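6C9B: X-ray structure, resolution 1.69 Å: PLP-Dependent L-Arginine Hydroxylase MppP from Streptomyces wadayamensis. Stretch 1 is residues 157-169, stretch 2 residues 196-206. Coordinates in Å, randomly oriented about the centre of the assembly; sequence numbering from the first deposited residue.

Stretch 1, residues 157-169: TPNNPTGRVLAEE
Stretch 2 (196-206) AAAHYDHYAVL

A single tyrosine anchors this small contact between two loops and the helix starts that follow them, its hydroxyl hydrogen-bonded to a backbone carbonyl and its ring face covered by a glutamate, with a patch of small apolar side chains beside it and two waters bridging the stretches; about 404 Å² is buried in all.

Val165 CA lies nearest Ala198 CA (6.4 Å) and Glu168 CA nearest Tyr200 CA (7.1 Å), so both chains advance in the same sense. Stretch 1 begins extended, with cis peptides before Pro158 and Pro161. It turns through Thr162 and Gly163 (phi/psi 74/2, a positive phi that favours glycine), then runs extended from Arg164 to Ala167, the N-cap of a helix starting at Glu168. Stretch 2 leaves a 3-10 segment at Ala196 and Ala197 and enters its helix at His202; Asp201 OD1 caps it by accepting from Ala204 N at 3.1 Å.

Tyr200 (phi/psi -66/155, chi1 p, chi2 85°) points toward stretch 1, and its OH donates to Leu166 O at 2.7 Å, near the ring plane. Glu168, all-trans, lays CB over the ring face, 3.5 Å from the Tyr200 ring centroid and 9° off the normal. It thus supplies aliphatic carbon to the ring, while its extended chain carries OE1 to 3.8 Å from Val205 CG2, and water 2 donates to Glu168 OE1 (3.0 Å) and Asp201 O (2.9 Å). Both Glu168 and Tyr200 stay partly exposed; Pro158, Ala198 and Val205 are buried.

Val165 (chi1 t) sets CG1 4.1 Å from both Ala197 CB and Ala198 CB, ordinary apolar packing, while the ring carbon Pro158 CG also lies 4.1 Å from Ala198 CB.

Thr157 (chi1 t) accepts from Leu166 N at OG1 (2.9 Å). Water 1 joins Thr157 OG1 (2.7 Å), Leu166 O (3.0 Å) and His202 NE2 (2.8 Å), while His202 ND1 donates to Tyr200 O at 2.8 Å.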

# COMPACT_ATOMS: atom_id res chain seq x y z
N THR B 157 -9.17 6.61 17.90
CA THR B 157 -10.43 6.41 18.63
C THR B 157 -11.40 5.59 17.80
O THR B 157 -11.69 5.94 16.65
CB THR B 157 -11.07 7.73 19.07
OG1 THR B 157 -12.31 7.43 19.72
CG2 THR B 157 -11.33 8.67 17.87
N PRO B 158 -11.91 4.47 18.34
CA PRO B 158 -11.52 3.82 19.59
C PRO B 158 -10.05 3.48 19.58
O PRO B 158 -9.48 3.15 18.53
CB PRO B 158 -12.39 2.56 19.63
CG PRO B 158 -13.54 2.88 18.73
CD PRO B 158 -12.95 3.71 17.64
N ASN B 159 -9.40 3.61 20.73
CA ASN B 159 -7.97 3.40 20.73
C ASN B 159 -7.66 1.92 20.57
O ASN B 159 -8.43 1.05 20.99
CB ASN B 159 -7.31 3.94 21.99
CG ASN B 159 -5.79 4.13 21.82
OD1 ASN B 159 -5.22 4.07 20.69
ND2 ASN B 159 -5.11 4.38 22.93
N ASN B 160 -6.54 1.67 19.95
CA ASN B 160 -5.90 0.36 19.86
C ASN B 160 -4.64 0.52 20.68
O ASN B 160 -3.76 1.28 20.27
CB ASN B 160 -5.58 0.04 18.40
CG ASN B 160 -4.91 -1.28 18.22
OD1 ASN B 160 -4.62 -2.00 19.18
ND2 ASN B 160 -4.71 -1.64 16.97
N PRO B 161 -4.48 -0.15 21.82
CA PRO B 161 -5.13 -1.40 22.23
C PRO B 161 -6.23 -1.34 23.28
O PRO B 161 -6.79 -2.36 23.68
CB PRO B 161 -3.94 -2.19 22.79
CG PRO B 161 -3.14 -1.12 23.48
CD PRO B 161 -3.24 0.09 22.58
N THR B 162 -6.58 -0.15 23.74
CA THR B 162 -7.37 -0.03 24.96
C THR B 162 -8.87 0.00 24.72
O THR B 162 -9.63 -0.17 25.68
CB THR B 162 -7.02 1.25 25.70
OG1 THR B 162 -7.50 2.36 24.92
CG2 THR B 162 -5.51 1.38 25.95
N GLY B 163 -9.30 0.25 23.49
CA GLY B 163 -10.71 0.42 23.19
C GLY B 163 -11.33 1.72 23.64
O GLY B 163 -12.54 1.91 23.48
N ARG B 164 -10.56 2.62 24.25
CA ARG B 164 -11.15 3.82 24.82
C ARG B 164 -11.66 4.72 23.72
O ARG B 164 -10.95 4.98 22.74
CB ARG B 164 -10.10 4.54 25.67
CG ARG B 164 -10.66 5.47 26.72
CD ARG B 164 -9.97 5.24 28.07
NE ARG B 164 -10.16 6.39 28.96
CZ ARG B 164 -9.30 6.76 29.91
NH1 ARG B 164 -8.18 6.09 30.13
NH2 ARG B 164 -9.58 7.83 30.64
N VAL B 165 -12.86 5.24 23.89
CA VAL B 165 -13.53 6.03 22.86
C VAL B 165 -13.52 7.49 23.27
O VAL B 165 -13.97 7.84 24.37
CB VAL B 165 -14.97 5.56 22.65
CG1 VAL B 165 -15.71 6.46 21.68
CG2 VAL B 165 -15.00 4.13 22.15
N LEU B 166 -13.10 8.36 22.36
CA LEU B 166 -13.16 9.79 22.60
C LEU B 166 -14.62 10.23 22.47
O LEU B 166 -15.20 10.16 21.39
CB LEU B 166 -12.27 10.52 21.61
CG LEU B 166 -12.00 11.99 21.86
CD1 LEU B 166 -11.09 12.16 23.07
CD2 LEU B 166 -11.38 12.60 20.61
N ALA B 167 -15.21 10.63 23.59
CA ALA B 167 -16.61 11.02 23.62
C ALA B 167 -16.83 12.34 22.88
O ALA B 167 -15.92 13.15 22.71
CB ALA B 167 -17.08 11.15 25.06
N GLU B 168 -18.07 12.53 22.43
CA GLU B 168 -18.41 13.65 21.56
C GLU B 168 -18.06 14.97 22.22
O GLU B 168 -17.55 15.88 21.57
CB GLU B 168 -19.89 13.61 21.19
CG GLU B 168 -20.33 14.74 20.26
CD GLU B 168 -21.72 14.59 19.68
OE1 GLU B 168 -22.14 15.54 18.97
OE2 GLU B 168 -22.39 13.56 19.94
N GLU B 169 -18.34 15.09 23.52
CA GLU B 169 -18.09 16.36 24.18
C GLU B 169 -16.60 16.66 24.25
O GLU B 169 -16.19 17.82 24.16
CB GLU B 169 -18.74 16.36 25.57
CG GLU B 169 -18.24 15.24 26.51
CD GLU B 169 -19.03 13.91 26.46
OE1 GLU B 169 -19.77 13.61 25.47
OE2 GLU B 169 -18.89 13.13 27.44
N ALA B 196 -20.47 1.35 19.22
CA ALA B 196 -21.51 2.32 18.90
C ALA B 196 -21.28 3.67 19.56
O ALA B 196 -21.81 4.68 19.09
CB ALA B 196 -22.87 1.75 19.32
N ALA B 197 -20.48 3.70 20.63
CA ALA B 197 -20.14 4.98 21.25
C ALA B 197 -19.33 5.86 20.30
O ALA B 197 -19.25 7.08 20.51
CB ALA B 197 -19.34 4.75 22.54
N ALA B 198 -18.73 5.28 19.27
CA ALA B 198 -17.99 6.03 18.28
C ALA B 198 -18.80 6.32 17.03
O ALA B 198 -18.22 6.72 16.01
CB ALA B 198 -16.70 5.28 17.89
N HIS B 199 -20.12 6.11 17.06
CA HIS B 199 -20.95 6.29 15.87
C HIS B 199 -21.70 7.61 15.87
O HIS B 199 -22.49 7.84 14.95
CB HIS B 199 -21.93 5.14 15.72
CG HIS B 199 -21.26 3.81 15.51
ND1 HIS B 199 -21.96 2.64 15.35
CD2 HIS B 199 -19.94 3.49 15.46
CE1 HIS B 199 -21.10 1.64 15.22
NE2 HIS B 199 -19.87 2.13 15.27
N TYR B 200 -21.47 8.48 16.84
CA TYR B 200 -21.91 9.85 16.67
C TYR B 200 -21.13 10.48 15.52
O TYR B 200 -20.03 10.03 15.18
CB TYR B 200 -21.74 10.64 17.96
CG TYR B 200 -20.31 10.90 18.38
CD1 TYR B 200 -19.62 11.99 17.86
CD2 TYR B 200 -19.66 10.08 19.30
CE1 TYR B 200 -18.32 12.26 18.26
CE2 TYR B 200 -18.34 10.34 19.69
CZ TYR B 200 -17.69 11.43 19.14
OH TYR B 200 -16.42 11.75 19.51
N ASP B 201 -21.72 11.49 14.89
CA ASP B 201 -21.16 12.04 13.64
C ASP B 201 -19.93 12.89 13.96
O ASP B 201 -20.05 14.01 14.46
CB ASP B 201 -22.23 12.86 12.92
CG ASP B 201 -21.81 13.26 11.53
OD1 ASP B 201 -20.60 13.30 11.25
OD2 ASP B 201 -22.71 13.51 10.70
N HIS B 202 -18.74 12.35 13.69
CA HIS B 202 -17.49 13.06 13.98
C HIS B 202 -17.26 14.22 13.03
O HIS B 202 -16.67 15.24 13.41
CB HIS B 202 -16.29 12.10 13.87
CG HIS B 202 -16.19 11.10 14.98
ND1 HIS B 202 -17.29 10.45 15.51
CD2 HIS B 202 -15.11 10.62 15.65
CE1 HIS B 202 -16.90 9.64 16.47
NE2 HIS B 202 -15.58 9.72 16.58
N TYR B 203 -17.70 14.07 11.79
CA TYR B 203 -17.49 15.13 10.81
C TYR B 203 -18.32 16.35 11.14
O TYR B 203 -17.87 17.49 10.94
CB TYR B 203 -17.77 14.57 9.42
CG TYR B 203 -16.80 13.48 9.09
CD1 TYR B 203 -15.55 13.78 8.58
CD2 TYR B 203 -17.10 12.13 9.34
CE1 TYR B 203 -14.61 12.79 8.30
CE2 TYR B 203 -16.16 11.13 9.06
CZ TYR B 203 -14.92 11.49 8.54
OH TYR B 203 -13.96 10.56 8.26
N ALA B 204 -19.52 16.15 11.68
CA ALA B 204 -20.33 17.28 12.12
C ALA B 204 -19.62 18.06 13.21
O ALA B 204 -19.58 19.29 13.18
CB ALA B 204 -21.69 16.78 12.59
N VAL B 205 -19.03 17.34 14.17
CA VAL B 205 -18.28 17.99 15.24
C VAL B 205 -17.10 18.76 14.66
O VAL B 205 -16.88 19.94 14.98
CB VAL B 205 -17.81 16.96 16.28
CG1 VAL B 205 -16.96 17.63 17.36
CG2 VAL B 205 -19.02 16.26 16.92
N LEU B 206 -16.32 18.11 13.81
CA LEU B 206 -15.12 18.75 13.28
C LEU B 206 -15.45 19.98 12.45
O LEU B 206 -14.79 21.02 12.55
CB LEU B 206 -14.33 17.75 12.43
CG LEU B 206 -13.72 16.61 13.23
CD1 LEU B 206 -13.25 15.53 12.29
CD2 LEU B 206 -12.60 17.08 14.16
O HOH W 1 -14.64 8.53 18.98
O HOH W 2 -22.29 14.82 16.09